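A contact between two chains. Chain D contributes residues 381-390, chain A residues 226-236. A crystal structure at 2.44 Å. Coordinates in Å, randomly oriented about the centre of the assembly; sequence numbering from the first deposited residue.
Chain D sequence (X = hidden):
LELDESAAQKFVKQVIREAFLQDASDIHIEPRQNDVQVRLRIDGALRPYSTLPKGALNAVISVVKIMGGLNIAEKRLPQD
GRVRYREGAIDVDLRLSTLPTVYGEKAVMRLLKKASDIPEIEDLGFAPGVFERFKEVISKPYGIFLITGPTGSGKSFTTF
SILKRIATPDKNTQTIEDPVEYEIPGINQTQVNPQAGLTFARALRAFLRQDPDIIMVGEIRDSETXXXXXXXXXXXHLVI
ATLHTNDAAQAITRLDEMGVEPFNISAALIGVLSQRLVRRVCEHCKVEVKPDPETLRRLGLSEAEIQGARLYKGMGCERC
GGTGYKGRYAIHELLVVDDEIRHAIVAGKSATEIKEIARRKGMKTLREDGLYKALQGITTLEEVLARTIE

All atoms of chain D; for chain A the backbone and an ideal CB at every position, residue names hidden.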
# COMPACT_ATOMS: atom_id res chain seq x y z
N LEU D 381 0.93 8.38 -39.20
CA LEU D 381 1.66 8.31 -37.94
C LEU D 381 1.03 9.20 -36.88
O LEU D 381 1.04 8.85 -35.69
CB LEU D 381 3.12 8.70 -38.12
CG LEU D 381 3.89 8.59 -36.80
CD1 LEU D 381 4.06 7.14 -36.42
CD2 LEU D 381 5.22 9.25 -36.89
N GLU D 382 0.47 10.35 -37.28
CA GLU D 382 -0.09 11.28 -36.30
C GLU D 382 -1.28 10.67 -35.58
O GLU D 382 -1.40 10.80 -34.35
CB GLU D 382 -0.51 12.60 -36.97
CG GLU D 382 0.63 13.59 -37.19
CD GLU D 382 1.54 13.22 -38.37
OE1 GLU D 382 1.09 12.50 -39.30
OE2 GLU D 382 2.71 13.67 -38.37
N GLU D 383 -2.17 10.00 -36.32
CA GLU D 383 -3.31 9.35 -35.69
C GLU D 383 -2.86 8.37 -34.61
O GLU D 383 -3.39 8.37 -33.49
CB GLU D 383 -4.15 8.64 -36.76
CG GLU D 383 -5.09 9.57 -37.46
CD GLU D 383 -6.23 10.04 -36.55
OE1 GLU D 383 -6.99 9.17 -36.08
OE2 GLU D 383 -6.36 11.26 -36.30
N VAL D 384 -1.86 7.54 -34.92
CA VAL D 384 -1.37 6.57 -33.94
C VAL D 384 -0.76 7.28 -32.75
O VAL D 384 -1.01 6.94 -31.59
CB VAL D 384 -0.36 5.61 -34.61
CG1 VAL D 384 0.20 4.65 -33.58
CG2 VAL D 384 -1.01 4.88 -35.77
N LEU D 385 0.07 8.29 -33.03
CA LEU D 385 0.64 9.09 -31.95
C LEU D 385 -0.45 9.71 -31.11
O LEU D 385 -0.33 9.78 -29.88
CB LEU D 385 1.57 10.16 -32.53
CG LEU D 385 2.81 9.63 -33.22
CD1 LEU D 385 3.62 10.77 -33.75
CD2 LEU D 385 3.62 8.78 -32.26
N ALA D 386 -1.54 10.15 -31.74
CA ALA D 386 -2.62 10.79 -30.99
C ALA D 386 -3.22 9.84 -29.96
O ALA D 386 -3.50 10.25 -28.82
CB ALA D 386 -3.68 11.32 -31.95
N ARG D 387 -3.40 8.56 -30.33
CA ARG D 387 -4.14 7.59 -29.52
C ARG D 387 -3.31 6.92 -28.43
O ARG D 387 -3.87 6.17 -27.63
CB ARG D 387 -4.71 6.46 -30.38
CG ARG D 387 -5.71 6.90 -31.40
CD ARG D 387 -6.79 7.72 -30.75
NE ARG D 387 -7.68 8.19 -31.79
CZ ARG D 387 -7.64 9.41 -32.30
NH1 ARG D 387 -6.76 10.29 -31.84
NH2 ARG D 387 -8.50 9.75 -33.26
N THR D 388 -2.01 7.15 -28.39
CA THR D 388 -1.14 6.30 -27.59
C THR D 388 -0.27 7.11 -26.64
O THR D 388 0.91 6.79 -26.45
CB THR D 388 -0.27 5.43 -28.49
OG1 THR D 388 0.46 6.27 -29.40
CG2 THR D 388 -1.15 4.45 -29.28
N ILE D 389 -0.84 8.13 -26.01
CA ILE D 389 -0.12 8.92 -25.00
C ILE D 389 -0.62 8.57 -23.61
O ILE D 389 -1.78 8.83 -23.26
CB ILE D 389 -0.27 10.42 -25.23
CG1 ILE D 389 -0.26 10.75 -26.71
CG2 ILE D 389 0.85 11.13 -24.56
CD1 ILE D 389 -0.53 12.19 -26.92
N GLU D 390 0.28 8.02 -22.80
CA GLU D 390 0.03 7.91 -21.37
C GLU D 390 0.94 8.89 -20.62
O GLU D 390 0.48 9.67 -19.78
CB GLU D 390 0.26 6.47 -20.87
CG GLU D 390 -1.02 5.71 -20.44
CD GLU D 390 -1.73 6.32 -19.20
OE1 GLU D 390 -2.74 5.73 -18.72
OE2 GLU D 390 -1.29 7.39 -18.71
N UNK A 226 0.36 19.05 -20.56
CA UNK A 226 1.24 19.08 -21.71
C UNK A 226 0.94 17.94 -22.66
O UNK A 226 1.02 18.10 -23.88
CB UNK A 226 2.70 19.02 -21.26
N UNK A 227 0.55 16.77 -22.12
CA UNK A 227 0.32 15.64 -23.01
C UNK A 227 -1.03 15.76 -23.72
O UNK A 227 -1.16 15.36 -24.88
CB UNK A 227 0.39 14.33 -22.23
N UNK A 228 -2.05 16.30 -23.05
CA UNK A 228 -3.34 16.48 -23.71
C UNK A 228 -3.26 17.61 -24.72
O UNK A 228 -3.80 17.51 -25.84
CB UNK A 228 -4.44 16.76 -22.68
N UNK A 229 -2.56 18.69 -24.37
CA UNK A 229 -2.30 19.74 -25.35
C UNK A 229 -1.66 19.16 -26.61
O UNK A 229 -2.06 19.49 -27.73
CB UNK A 229 -1.40 20.82 -24.75
N UNK A 230 -0.67 18.28 -26.44
CA UNK A 230 -0.02 17.70 -27.62
C UNK A 230 -0.93 16.71 -28.32
O UNK A 230 -0.90 16.60 -29.55
CB UNK A 230 1.29 17.01 -27.23
N UNK A 231 -1.76 15.98 -27.55
CA UNK A 231 -2.75 15.10 -28.17
C UNK A 231 -3.73 15.89 -29.04
O UNK A 231 -4.11 15.45 -30.13
CB UNK A 231 -3.51 14.32 -27.10
N UNK A 232 -4.15 17.06 -28.56
CA UNK A 232 -5.06 17.88 -29.35
C UNK A 232 -4.43 18.27 -30.68
O UNK A 232 -5.10 18.29 -31.71
CB UNK A 232 -5.46 19.13 -28.57
N UNK A 233 -3.12 18.55 -30.68
CA UNK A 233 -2.46 18.96 -31.93
C UNK A 233 -2.31 17.78 -32.89
O UNK A 233 -2.61 17.89 -34.09
CB UNK A 233 -1.09 19.57 -31.63
N UNK A 234 -1.83 16.63 -32.38
CA UNK A 234 -1.70 15.44 -33.21
C UNK A 234 -3.04 15.04 -33.80
O UNK A 234 -3.09 14.45 -34.89
CB UNK A 234 -1.11 14.28 -32.40
N UNK A 235 -4.13 15.38 -33.11
CA UNK A 235 -5.47 15.03 -33.54
C UNK A 235 -5.93 15.87 -34.72
O UNK A 235 -6.81 15.43 -35.46
CB UNK A 235 -6.45 15.19 -32.38
N UNK A 236 -5.34 17.05 -34.93
CA UNK A 236 -5.71 17.87 -36.06
C UNK A 236 -6.26 19.23 -35.69
O UNK A 236 -6.93 19.89 -36.50
CB UNK A 236 -6.74 17.13 -36.91

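Residues 226 to 235 of chain A form a helix that runs at 153° to the helix of chain D, nearly antiparallel, with the axes 8.3 Å apart at closest approach. Position 226 has nothing of chain D near its CB, so this contact leaves its identity open; it is alanine.

Position 227 points toward chain D where that chain has left its helix. Its ideal CB lies 4.0 Å from I389(D) CG2, and the carbonyl of E390(D) is a little farther off. An apolar residue would suit the isoleucine, as would a long chain with a polar end. The residue is lysine: CD of K227(A) packs 3.6 Å from O of E390(D), and the chain then folds over the isoleucine, bringing NZ of K227(A) to 3.0 Å from CG2 of I389(D), a tight approach. The amine finds its hydrogen bonds elsewhere in the structure.

Positions 228 and 229 do not meet chain D, and the contact sets no preference; they are isoleucine and alanine. Position 230 points sideways, its ideal CB 5.2 Å from I389(D) CD1, so small or medium residues fit. It is threonine, whose OG1 bonds back to O of A226(A), 3.0 Å away.

At 231 the ideal CB is 3.7 Å from I389(D) CD1 and 4.4 Å from A386(D) O. The helices are close here, and a flexible chain able to slide past the carbonyl would serve, as would alanine. Glutamate is found: its CB packs on the isoleucine methyl, and CG of E231(A) lies 3.4 Å from O of A386(D), a contact made by the aliphatic part of the chain.

Positions 232 and 233 offer chain D nothing; both are alanine.

Position 234 points straight toward chain D, with A386(D) CB 3.9 Å from its ideal CB and L385(D) and I389(D) beyond. A branched or longer apolar residue is expected. Leucine fills the place: CD1 of L234(A) reaches CB of L385(D) at 4.0 Å and CD1 of I389(D) at 4.3 Å. Its backbone O lies 2.8 Å from the O of a water, and OE2 of E383(D) lies 2.7 Å from the same water O, which thus sits between the two chains.

Position 235 points sideways, near A386(D) CB and R387(D) NH1, so a small residue, polar or not, would suit. It is threonine. OG1 of T235(A) makes a very short bond of 2.5 Å to O of E231(A) and lies 3.9 Å from CB of A386(D).

Position 236 has phi 119°, and a CB would jam against the preceding carbonyl. Glycine is called for, and glycine closes the helix in a Schellman motif.

Chain A, residues 226-236: AKIATEAALTG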
# COMPACT_ATOMS: atom_id res chain seq x y z
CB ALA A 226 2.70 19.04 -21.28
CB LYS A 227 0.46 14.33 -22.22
CG LYS A 227 1.90 14.04 -21.73
CD LYS A 227 1.98 12.68 -21.03
CE LYS A 227 3.09 11.77 -21.59
NZ LYS A 227 3.40 11.86 -23.10
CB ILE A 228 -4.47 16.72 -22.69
CG1 ILE A 228 -4.56 15.58 -21.70
CG2 ILE A 228 -5.82 16.85 -23.40
CD1 ILE A 228 -5.20 16.01 -20.37
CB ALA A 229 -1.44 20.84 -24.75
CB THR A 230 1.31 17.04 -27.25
OG1 THR A 230 2.18 17.99 -26.62
CG2 THR A 230 2.01 16.49 -28.51
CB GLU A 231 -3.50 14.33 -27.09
CG GLU A 231 -4.47 13.31 -27.63
CD GLU A 231 -5.35 12.74 -26.55
OE1 GLU A 231 -6.50 12.37 -26.87
OE2 GLU A 231 -4.90 12.65 -25.38
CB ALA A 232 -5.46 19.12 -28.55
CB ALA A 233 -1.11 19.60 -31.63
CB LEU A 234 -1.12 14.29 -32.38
CG LEU A 234 0.29 14.58 -31.86
CD1 LEU A 234 0.67 13.58 -30.76
CD2 LEU A 234 1.31 14.58 -32.99
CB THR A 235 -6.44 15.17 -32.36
OG1 THR A 235 -5.98 14.36 -31.28
CG2 THR A 235 -7.86 14.75 -32.74
O HOH W 1 -4.65 13.26 -36.91
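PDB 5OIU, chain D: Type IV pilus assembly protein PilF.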